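Local coordinates for protein beta-N-acetylglucosaminidase Nag2 (Vibrio harveyi, PDB 6EZS) that probably hydrolyses terminal non-reducing N-acetyl-D-hexosamine residues from N-acetyl-beta-D-hexosaminides, as a glycoside hydrolase of family 20, at residues C272-H277 against D303-R308; R308-S313 against G342-Q347; K554-E559 against Q612-T617. All coordinates share one frame; numbering follows the deposited sequence.

Interaction 1 (C272-H277 against D303-R308); sequences CARHFH and DDEGWR. With NAG (2-acetamido-2-deoxy-beta-D-glucopyranose), chain C.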
loop_
_atom_site.group_PDB
_atom_site.type_symbol
_atom_site.label_atom_id
_atom_site.label_comp_id
_atom_site.label_asym_id
_atom_site.label_seq_id
_atom_site.Cartn_x
_atom_site.Cartn_y
_atom_site.Cartn_z
ATOM N N CYS A 272 -5.531 -1.166 2.615
ATOM C CA CYS A 272 -6.544 -2.155 3.024
ATOM C C CYS A 272 -7.995 -1.712 2.774
ATOM O O CYS A 272 -8.936 -2.466 3.043
ATOM C CB CYS A 272 -6.382 -2.482 4.500
ATOM S SG CYS A 272 -4.841 -3.327 4.891
ATOM N N ALA A 273 -8.184 -0.503 2.268
ATOM C CA ALA A 273 -9.517 0.007 1.983
ATOM C C ALA A 273 -10.026 -0.476 0.637
ATOM O O ALA A 273 -11.177 -0.873 0.511
ATOM C CB ALA A 273 -9.511 1.523 2.022
ATOM N N ARG A 274 -9.192 -0.393 -0.385
ATOM C CA ARG A 274 -9.596 -0.833 -1.733
ATOM C C ARG A 274 -9.952 -2.306 -1.762
ATOM O O ARG A 274 -10.928 -2.698 -2.377
ATOM C CB ARG A 274 -8.503 -0.546 -2.760
ATOM C CG ARG A 274 -8.487 0.880 -3.283
ATOM C CD ARG A 274 -8.730 1.939 -2.205
ATOM N NE ARG A 274 -8.758 3.289 -2.776
ATOM C CZ ARG A 274 -7.693 3.993 -3.138
ATOM N NH1 ARG A 274 -6.454 3.503 -2.959
ATOM N NH2 ARG A 274 -7.867 5.202 -3.673
ATOM N N HIS A 275 -9.137 -3.110 -1.099
ATOM C CA HIS A 275 -9.425 -4.502 -0.847
ATOM C C HIS A 275 -8.965 -4.844 0.568
ATOM O O HIS A 275 -7.936 -4.359 1.042
ATOM C CB HIS A 275 -8.740 -5.381 -1.896
ATOM C CG HIS A 275 -9.452 -5.390 -3.211
ATOM N ND1 HIS A 275 -9.020 -4.669 -4.300
ATOM C CD2 HIS A 275 -10.601 -5.992 -3.596
ATOM C CE1 HIS A 275 -9.867 -4.837 -5.301
ATOM N NE2 HIS A 275 -10.831 -5.640 -4.901
ATOM N N PHE A 276 -9.752 -5.675 1.238
ATOM C CA PHE A 276 -9.490 -6.055 2.592
ATOM C C PHE A 276 -8.526 -7.239 2.592
ATOM O O PHE A 276 -8.725 -8.196 1.864
ATOM C CB PHE A 276 -10.796 -6.428 3.282
ATOM C CG PHE A 276 -10.616 -6.899 4.689
ATOM C CD1 PHE A 276 -10.285 -6.009 5.692
ATOM C CD2 PHE A 276 -10.753 -8.241 5.011
ATOM C CE1 PHE A 276 -10.111 -6.446 6.999
ATOM C CE2 PHE A 276 -10.585 -8.684 6.313
ATOM C CZ PHE A 276 -10.265 -7.786 7.306
ATOM N N HIS A 277 -7.486 -7.157 3.413
ATOM C CA HIS A 277 -6.524 -8.226 3.579
ATOM C C HIS A 277 -6.672 -8.679 5.006
ATOM O O HIS A 277 -6.674 -7.850 5.917
ATOM C CB HIS A 277 -5.114 -7.692 3.323
ATOM C CG HIS A 277 -5.037 -6.779 2.141
ATOM N ND1 HIS A 277 -5.264 -7.217 0.854
ATOM C CD2 HIS A 277 -4.818 -5.448 2.053
ATOM C CE1 HIS A 277 -5.175 -6.194 0.024
ATOM N NE2 HIS A 277 -4.894 -5.112 0.726
ATOM N N ASP A 303 -10.921 4.647 2.989
ATOM C CA ASP A 303 -10.912 5.288 1.682
ATOM C C ASP A 303 -12.351 5.317 1.179
ATOM O O ASP A 303 -13.274 5.028 1.952
ATOM C CB ASP A 303 -9.958 4.551 0.707
ATOM C CG ASP A 303 -9.197 5.509 -0.220
ATOM O OD1 ASP A 303 -9.852 6.368 -0.847
ATOM O OD2 ASP A 303 -7.956 5.421 -0.313
ATOM N N ASP A 304 -12.541 5.686 -0.086
ATOM C CA ASP A 304 -13.869 5.703 -0.703
ATOM C C ASP A 304 -14.547 4.330 -0.780
ATOM O O ASP A 304 -15.748 4.224 -0.622
ATOM C CB ASP A 304 -13.777 6.259 -2.120
ATOM C CG ASP A 304 -13.331 7.689 -2.161
ATOM O OD1 ASP A 304 -13.852 8.506 -1.389
ATOM O OD2 ASP A 304 -12.463 8.017 -2.990
ATOM N N GLU A 305 -13.743 3.300 -1.014
ATOM C CA GLU A 305 -14.208 1.954 -1.311
ATOM C C GLU A 305 -14.329 1.069 -0.080
ATOM O O GLU A 305 -14.784 -0.062 -0.196
ATOM C CB GLU A 305 -13.253 1.298 -2.298
ATOM C CG GLU A 305 -13.194 1.997 -3.652
ATOM C CD GLU A 305 -12.342 3.271 -3.685
ATOM O OE1 GLU A 305 -11.512 3.531 -2.774
ATOM O OE2 GLU A 305 -12.521 4.044 -4.640
ATOM N N GLY A 306 -13.908 1.566 1.085
ATOM C CA GLY A 306 -14.090 0.834 2.342
ATOM C C GLY A 306 -13.635 1.557 3.599
ATOM O O GLY A 306 -12.745 2.410 3.557
ATOM N N TRP A 307 -14.265 1.208 4.721
ATOM C CA TRP A 307 -13.843 1.632 6.064
ATOM C C TRP A 307 -13.554 0.364 6.862
ATOM O O TRP A 307 -14.467 -0.422 7.099
ATOM C CB TRP A 307 -14.937 2.464 6.748
ATOM C CG TRP A 307 -14.499 3.038 8.086
ATOM C CD1 TRP A 307 -14.315 2.354 9.247
ATOM C CD2 TRP A 307 -14.176 4.401 8.374
ATOM N NE1 TRP A 307 -13.894 3.197 10.239
ATOM C CE2 TRP A 307 -13.813 4.463 9.734
ATOM C CE3 TRP A 307 -14.159 5.572 7.617
ATOM C CZ2 TRP A 307 -13.437 5.655 10.351
ATOM C CZ3 TRP A 307 -13.796 6.743 8.224
ATOM C CH2 TRP A 307 -13.432 6.781 9.580
ATOM N N ARG A 308 -12.304 0.180 7.288
ATOM C CA ARG A 308 -11.827 -1.108 7.824
ATOM C C ARG A 308 -11.476 -1.114 9.314
ATOM O O ARG A 308 -10.884 -2.091 9.808
ATOM C CB ARG A 308 -10.575 -1.558 7.062
ATOM C CG ARG A 308 -10.679 -1.564 5.552
ATOM C CD ARG A 308 -11.786 -2.473 5.061
ATOM N NE ARG A 308 -11.896 -2.501 3.601
ATOM C CZ ARG A 308 -12.981 -2.874 2.922
ATOM N NH1 ARG A 308 -14.089 -3.272 3.546
ATOM N NH2 ARG A 308 -12.968 -2.849 1.604
HETATM C C1 NAG C . -1.807 7.525 -5.469
HETATM C C2 NAG C . -3.109 7.877 -4.707
HETATM C C3 NAG C . -4.008 6.675 -4.407
HETATM C C4 NAG C . -4.140 5.742 -5.590
HETATM C C5 NAG C . -2.795 5.569 -6.283
HETATM C C6 NAG C . -2.888 4.729 -7.555
HETATM C C7 NAG C . -3.115 9.645 -2.939
HETATM C C8 NAG C . -2.590 9.929 -1.562
HETATM N N2 NAG C . -2.717 8.464 -3.402
HETATM O O1 NAG C . -1.086 8.678 -5.878
HETATM O O3 NAG C . -5.311 7.122 -4.046
HETATM O O4 NAG C . -4.631 4.505 -5.075
HETATM O O5 NAG C . -2.327 6.870 -6.607
HETATM O O6 NAG C . -1.568 4.311 -7.914
HETATM O O7 NAG C . -3.843 10.425 -3.541
HETATM O O HOH W 1 -10.716 5.962 -4.206
#
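The guanidinium of Arg274 carries Asp303 OD2 on one face, 3.1 Å above the plane and over its centre, while Glu305 OE1, NAG O3 and a water lie at its edge, in plane. The Asp303 carboxylate is stacked on the guanidinium, the two planes only 16° apart, and no N-H of Arg274 points at OD2, so this salt bridge rests on charge alone. Glu305 instead takes a directed bond: Arg274 NE to Glu305 OE1 measures 2.8 Å, and the oxygen is approached from above its carboxylate plane. A bend at chi2 (41°) in Arg274 turns the chain back to these acids, although its CB points away from 303-308. The outer nitrogens both reach the sugar, NH1 meeting NAG O4 at 3.0 Å and NH2 meeting NAG O3 at 3.2 Å, the latter nearly straight at 166°; NH1 is also paired with Asp271 and NH2 with the edge water. Arg274 binds N-acetylglucosamine directly, and Asp303 and Glu305 stand behind it as second-shell residues. Asp303 OD1 is held by His373, OD2 by His300, and Glu305 OE2 by Tyr400.

A second guanidinium, that of Arg308, lies between Gly306 CA over one face and Phe276 CB over the other. It bonds two successive backbone carbonyls: NE to Cys272 O at 3.0 Å, on a lone pair, and NH2 to Ala273 O at 2.9 Å. Between the two arginines Ala273 CB packs against Asp303 CB at 3.3 Å.

Residues 272-277 follow strand 265-271 and lead to helix 279-291; residues 303-308 continue from the parallel neighbouring strand 296-303. The contact therefore joins the loops that follow two adjacent strands of the TIM-barrel catalytic domain, with strand 363-370 touching Asp303 and Trp307 from the next position.

Interaction 2 (R308-S313 against G342-Q347); sequences RVEIKS and GGFYTQ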
loop_
_atom_site.group_PDB
_atom_site.type_symbol
_atom_site.label_atom_id
_atom_site.label_comp_id
_atom_site.label_asym_id
_atom_site.label_seq_id
_atom_site.Cartn_x
_atom_site.Cartn_y
_atom_site.Cartn_z
ATOM N N ARG A 308 -12.304 0.180 7.288
ATOM C CA ARG A 308 -11.827 -1.108 7.824
ATOM C C ARG A 308 -11.476 -1.114 9.314
ATOM O O ARG A 308 -10.884 -2.091 9.808
ATOM C CB ARG A 308 -10.575 -1.558 7.062
ATOM C CG ARG A 308 -10.679 -1.564 5.552
ATOM C CD ARG A 308 -11.786 -2.473 5.061
ATOM N NE ARG A 308 -11.896 -2.501 3.601
ATOM C CZ ARG A 308 -12.981 -2.874 2.922
ATOM N NH1 ARG A 308 -14.089 -3.272 3.546
ATOM N NH2 ARG A 308 -12.968 -2.849 1.604
ATOM N N VAL A 309 -11.801 -0.038 10.023
ATOM C CA VAL A 309 -11.458 0.078 11.436
ATOM C C VAL A 309 -12.711 0.278 12.313
ATOM O O VAL A 309 -13.479 1.229 12.143
ATOM C CB VAL A 309 -10.368 1.153 11.679
ATOM C CG1 VAL A 309 -10.801 2.540 11.207
ATOM C CG2 VAL A 309 -9.966 1.179 13.144
ATOM N N GLU A 310 -12.892 -0.653 13.249
ATOM C CA GLU A 310 -14.040 -0.664 14.156
ATOM C C GLU A 310 -13.989 0.539 15.083
ATOM O O GLU A 310 -13.015 0.729 15.809
ATOM C CB GLU A 310 -14.096 -1.979 14.967
ATOM C CG GLU A 310 -14.957 -1.926 16.231
ATOM C CD GLU A 310 -15.029 -3.249 16.979
ATOM O OE1 GLU A 310 -14.028 -3.673 17.604
ATOM O OE2 GLU A 310 -16.113 -3.856 16.966
ATOM N N ILE A 311 -15.041 1.349 15.026
ATOM C CA ILE A 311 -15.253 2.447 15.960
ATOM C C ILE A 311 -16.509 2.082 16.762
ATOM O O ILE A 311 -17.599 1.990 16.202
ATOM C CB ILE A 311 -15.460 3.802 15.235
ATOM C CG1 ILE A 311 -14.378 4.044 14.173
ATOM C CG2 ILE A 311 -15.502 4.955 16.235
ATOM C CD1 ILE A 311 -12.957 4.170 14.697
ATOM N N LYS A 312 -16.344 1.866 18.063
ATOM C CA LYS A 312 -17.451 1.466 18.945
ATOM C C LYS A 312 -18.553 2.513 19.050
ATOM O O LYS A 312 -19.728 2.168 18.988
ATOM C CB LYS A 312 -16.915 1.129 20.328
ATOM C CG LYS A 312 -16.260 -0.232 20.360
ATOM C CD LYS A 312 -15.204 -0.343 21.443
ATOM C CE LYS A 312 -14.468 -1.670 21.335
ATOM N NZ LYS A 312 -15.376 -2.851 21.234
ATOM N N SER A 313 -18.163 3.780 19.178
ATOM C CA SER A 313 -19.112 4.894 19.223
ATOM C C SER A 313 -19.892 5.099 17.919
ATOM O O SER A 313 -20.935 5.731 17.935
ATOM C CB SER A 313 -18.397 6.197 19.621
ATOM O OG SER A 313 -17.373 6.555 18.694
ATOM N N GLY A 342 -16.125 -7.436 1.437
ATOM C CA GLY A 342 -15.627 -6.647 2.541
ATOM C C GLY A 342 -14.900 -7.343 3.677
ATOM O O GLY A 342 -14.381 -8.446 3.541
ATOM N N GLY A 343 -14.899 -6.654 4.815
ATOM C CA GLY A 343 -14.166 -7.059 5.996
ATOM C C GLY A 343 -13.715 -5.843 6.778
ATOM O O GLY A 343 -13.656 -4.739 6.258
ATOM N N PHE A 344 -13.402 -6.054 8.044
ATOM C CA PHE A 344 -12.860 -4.995 8.876
ATOM C C PHE A 344 -12.030 -5.596 10.001
ATOM O O PHE A 344 -12.142 -6.783 10.294
ATOM C CB PHE A 344 -13.978 -4.063 9.383
ATOM C CG PHE A 344 -14.857 -4.652 10.461
ATOM C CD1 PHE A 344 -14.543 -4.463 11.801
ATOM C CD2 PHE A 344 -16.033 -5.343 10.143
ATOM C CE1 PHE A 344 -15.357 -4.974 12.809
ATOM C CE2 PHE A 344 -16.856 -5.858 11.149
ATOM C CZ PHE A 344 -16.515 -5.677 12.486
ATOM N N TYR A 345 -11.164 -4.775 10.587
ATOM C CA TYR A 345 -10.379 -5.179 11.744
ATOM C C TYR A 345 -11.078 -4.699 13.011
ATOM O O TYR A 345 -11.412 -3.508 13.146
ATOM C CB TYR A 345 -8.970 -4.612 11.654
ATOM C CG TYR A 345 -8.324 -4.845 10.304
ATOM C CD1 TYR A 345 -7.798 -6.095 9.953
ATOM C CD2 TYR A 345 -8.258 -3.823 9.371
ATOM C CE1 TYR A 345 -7.215 -6.303 8.708
ATOM C CE2 TYR A 345 -7.684 -4.016 8.131
ATOM C CZ TYR A 345 -7.160 -5.245 7.797
ATOM O OH TYR A 345 -6.612 -5.381 6.542
ATOM N N THR A 346 -11.292 -5.626 13.941
ATOM C CA THR A 346 -11.835 -5.287 15.256
ATOM C C THR A 346 -10.741 -4.592 16.045
ATOM O O THR A 346 -9.549 -4.723 15.727
ATOM C CB THR A 346 -12.307 -6.527 16.049
ATOM O OG1 THR A 346 -11.186 -7.370 16.348
ATOM C CG2 THR A 346 -13.348 -7.320 15.283
ATOM N N GLN A 347 -11.137 -3.861 17.076
ATOM C CA GLN A 347 -10.158 -3.244 17.964
ATOM C C GLN A 347 -9.305 -4.312 18.670
ATOM O O GLN A 347 -8.116 -4.090 18.906
ATOM C CB GLN A 347 -10.827 -2.300 18.963
ATOM C CG GLN A 347 -11.721 -1.265 18.280
ATOM C CD GLN A 347 -11.905 0.048 19.034
ATOM O OE1 GLN A 347 -11.289 0.291 20.072
ATOM N NE2 GLN A 347 -12.770 0.911 18.499
#
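Gly343 O meets Arg308 NH1 at 3.1 Å, on a lone pair in the carbonyl plane, which gives the arginine one more backbone carbonyl to hold. Phe344 follows, its CE1 3.9 Å from Glu310 CB and its CB packed by the carbonyl of Arg308. At Tyr345 the backbones join: its N donates to Arg308 O at 2.8 Å, and its O accepts from Glu310 N at 3.2 Å. This pair of bonds flanks Val309 and makes a single beta bridge between Val309 and Tyr345, within two loops of the catalytic domain that lead to helices 316-319 and 347-358. The Tyr345 ring meets Arg308 obliquely, Tyr345 CD2 3.2 Å from Arg308 O and CE2 near Arg308 CB. Thr346 is the N-cap of helix 347-358, its OG1 accepting from Glu349 N. Gln347 N, in the first turn, donates to Glu310 OE1 at 2.9 Å, nearly straight at 174°; the glutamate reaches it because its chain runs extended, chi2 178°. Gln347 NE2 turns back to Glu310 O at 2.7 Å, coming from above the carbonyl plane, and also bonds Glu422 of helix 410-426. Lys312 CE crosses the Gln347 amide, 3.8 Å from Gln347 CD.

Interaction 3 (K554-E559 against Q612-T617); sequences KAYNYE and QHRDWT
Glu559 OE1 is gripped by two nitrogens of Arg614: NE at 2.8 Å, which meets the syn lone pair of OE1, and NH2 through a weak bond of the same salt bridge. The carboxylate stands steeply to the guanidinium, their planes 80° apart. A bend at chi2 (57°) brings the Glu559 carboxylate back to the arginine. Arg614 is itself bent at chi2 and chi3, which brings its guanidinium over the ring of Tyr556, well tilted to it. There Arg614 CZ stands 4.4 Å from the ring centroid and 13° off the normal, a cation-pi contact, and Arg614 NH1 is the atom over the face, offset toward the rim. Tyr556 CB packs 3.7 Å from Trp616 CE3, the two side chains crossing at a slant. Tyr556 OH, which bonds Glu605, takes only a weak bond from Asp615 N at 3.3 Å.

This is structural packing away from the sugar-binding site. Tyr556 projects from helix 552-557 onto the start of helix 616-632, where Asp615 is the N-cap, its OD2 accepting from Asp618 N, and where Tyr619 stacks on the Tyr556 ring. Helix 599-608 also borders the contact, with Ala602 touching Tyr556 and Glu605 and Ala606 touching Arg614.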
loop_
_atom_site.group_PDB
_atom_site.type_symbol
_atom_site.label_atom_id
_atom_site.label_comp_id
_atom_site.label_asym_id
_atom_site.label_seq_id
_atom_site.Cartn_x
_atom_site.Cartn_y
_atom_site.Cartn_z
ATOM N N LYS A 554 14.950 0.014 -12.305
ATOM C CA LYS A 554 14.533 1.393 -12.036
ATOM C C LYS A 554 14.304 1.616 -10.524
ATOM O O LYS A 554 14.621 2.686 -9.979
ATOM C CB LYS A 554 13.278 1.723 -12.838
ATOM C CG LYS A 554 12.678 3.095 -12.586
ATOM C CD LYS A 554 11.459 3.307 -13.482
ATOM C CE LYS A 554 10.817 4.658 -13.226
ATOM N NZ LYS A 554 9.344 4.629 -13.463
ATOM N N ALA A 555 13.750 0.597 -9.866
ATOM C CA ALA A 555 13.541 0.625 -8.428
ATOM C C ALA A 555 14.854 0.762 -7.679
ATOM O O ALA A 555 14.959 1.590 -6.777
ATOM C CB ALA A 555 12.802 -0.622 -7.974
ATOM N N TYR A 556 15.849 -0.038 -8.060
ATOM C CA TYR A 556 17.151 -0.013 -7.383
ATOM C C TYR A 556 17.933 1.275 -7.628
ATOM O O TYR A 556 18.641 1.744 -6.736
ATOM C CB TYR A 556 18.022 -1.213 -7.765
ATOM C CG TYR A 556 19.192 -1.346 -6.831
ATOM C CD1 TYR A 556 19.038 -1.949 -5.587
ATOM C CD2 TYR A 556 20.444 -0.811 -7.156
ATOM C CE1 TYR A 556 20.097 -2.049 -4.706
ATOM C CE2 TYR A 556 21.517 -0.911 -6.280
ATOM C CZ TYR A 556 21.338 -1.536 -5.055
ATOM O OH TYR A 556 22.387 -1.654 -4.160
ATOM N N ASN A 557 17.809 1.825 -8.834
ATOM C CA ASN A 557 18.452 3.088 -9.207
ATOM C C ASN A 557 17.908 4.317 -8.464
ATOM O O ASN A 557 18.530 5.386 -8.496
ATOM C CB ASN A 557 18.339 3.333 -10.727
ATOM C CG ASN A 557 19.308 2.476 -11.551
ATOM O OD1 ASN A 557 20.350 2.029 -11.062
ATOM N ND2 ASN A 557 18.959 2.247 -12.819
ATOM N N TYR A 558 16.744 4.191 -7.831
ATOM C CA TYR A 558 16.262 5.258 -6.955
ATOM C C TYR A 558 17.240 5.502 -5.798
ATOM O O TYR A 558 17.513 4.610 -5.000
ATOM C CB TYR A 558 14.890 4.924 -6.401
ATOM C CG TYR A 558 14.412 5.884 -5.343
ATOM C CD1 TYR A 558 14.408 7.265 -5.563
ATOM C CD2 TYR A 558 13.946 5.417 -4.128
ATOM C CE1 TYR A 558 13.965 8.147 -4.586
ATOM C CE2 TYR A 558 13.494 6.286 -3.151
ATOM C CZ TYR A 558 13.506 7.650 -3.381
ATOM O OH TYR A 558 13.054 8.496 -2.394
ATOM N N GLU A 559 17.749 6.723 -5.718
ATOM C CA GLU A 559 18.806 7.038 -4.775
ATOM C C GLU A 559 18.502 8.358 -4.064
ATOM O O GLU A 559 18.936 9.411 -4.507
ATOM C CB GLU A 559 20.148 7.064 -5.514
ATOM C CG GLU A 559 21.352 6.976 -4.597
ATOM C CD GLU A 559 21.343 5.730 -3.702
ATOM O OE1 GLU A 559 21.612 4.626 -4.253
ATOM O OE2 GLU A 559 21.064 5.839 -2.465
ATOM N N GLN A 612 27.375 4.827 -1.277
ATOM C CA GLN A 612 28.716 4.271 -1.552
ATOM C C GLN A 612 28.803 2.736 -1.533
ATOM O O GLN A 612 29.634 2.153 -2.227
ATOM C CB GLN A 612 29.780 4.855 -0.591
ATOM C CG GLN A 612 29.436 4.823 0.904
ATOM C CD GLN A 612 28.792 6.124 1.404
ATOM O OE1 GLN A 612 27.856 6.665 0.766
ATOM N NE2 GLN A 612 29.284 6.641 2.543
ATOM N N HIS A 613 27.961 2.094 -0.729
ATOM C CA HIS A 613 27.928 0.628 -0.638
ATOM C C HIS A 613 26.879 -0.004 -1.552
ATOM O O HIS A 613 26.734 -1.221 -1.566
ATOM C CB HIS A 613 27.707 0.190 0.813
ATOM C CG HIS A 613 28.568 0.919 1.792
ATOM N ND1 HIS A 613 29.945 0.878 1.752
ATOM C CD2 HIS A 613 28.245 1.747 2.811
ATOM C CE1 HIS A 613 30.434 1.636 2.718
ATOM N NE2 HIS A 613 29.423 2.170 3.377
ATOM N N ARG A 614 26.167 0.818 -2.318
ATOM C CA ARG A 614 25.195 0.323 -3.297
ATOM C C ARG A 614 25.820 0.026 -4.665
ATOM O O ARG A 614 26.612 0.805 -5.191
ATOM C CB ARG A 614 24.043 1.313 -3.454
ATOM C CG ARG A 614 23.236 1.488 -2.180
ATOM C CD ARG A 614 21.774 1.157 -2.390
ATOM N NE ARG A 614 21.009 2.247 -2.962
ATOM C CZ ARG A 614 19.781 2.147 -3.469
ATOM N NH1 ARG A 614 19.130 0.984 -3.525
ATOM N NH2 ARG A 614 19.196 3.236 -3.931
ATOM N N ASP A 615 25.463 -1.125 -5.215
ATOM C CA ASP A 615 25.838 -1.503 -6.568
ATOM C C ASP A 615 24.799 -2.492 -7.129
ATOM O O ASP A 615 24.492 -3.505 -6.494
ATOM C CB ASP A 615 27.246 -2.121 -6.609
ATOM C CG ASP A 615 27.627 -2.602 -8.004
ATOM O OD1 ASP A 615 28.126 -1.782 -8.803
ATOM O OD2 ASP A 615 27.394 -3.794 -8.314
ATOM N N TRP A 616 24.307 -2.206 -8.335
ATOM C CA TRP A 616 23.252 -2.990 -8.994
ATOM C C TRP A 616 23.629 -4.443 -9.205
ATOM O O TRP A 616 22.855 -5.333 -8.878
ATOM C CB TRP A 616 22.921 -2.333 -10.321
ATOM C CG TRP A 616 22.065 -3.102 -11.283
ATOM C CD1 TRP A 616 22.397 -3.426 -12.559
ATOM C CD2 TRP A 616 20.734 -3.609 -11.072
ATOM N NE1 TRP A 616 21.378 -4.107 -13.155
ATOM C CE2 TRP A 616 20.337 -4.231 -12.273
ATOM C CE3 TRP A 616 19.846 -3.598 -9.990
ATOM C CZ2 TRP A 616 19.073 -4.835 -12.438
ATOM C CZ3 TRP A 616 18.591 -4.201 -10.142
ATOM C CH2 TRP A 616 18.219 -4.812 -11.365
ATOM N N THR A 617 24.821 -4.674 -9.750
ATOM C CA THR A 617 25.340 -6.035 -9.970
ATOM C C THR A 617 25.425 -6.801 -8.643
ATOM O O THR A 617 24.940 -7.933 -8.533
ATOM C CB THR A 617 26.725 -6.015 -10.682
ATOM O OG1 THR A 617 26.621 -5.304 -11.928
ATOM C CG2 THR A 617 27.255 -7.442 -10.957
#

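Overall arrangement
Interactions 1 and 2 are neighbours, their centres 11 Å apart, and Arg308 belongs to both. They touch directly: Tyr345 OH lies 2.5 Å from His277 O, a probable hydrogen bond, and Phe276 CE1 packs 3.3 Å from Tyr345 CZ. Interaction 1 reaches the sugar through Arg274, whose side chain is about 4 Å from that of the binding residue Glu584 and about 8 Å from that of Asp532; Trp546 also binds the sugar. The Arg308 side chain is about 7 Å from that of Arg274 and about 13 Å from the ligand. Interaction 3 stands apart, nearest atoms about 19 Å from interaction 1 and about 25 Å from interaction 2, which lies on the opposite side of the chain's centre.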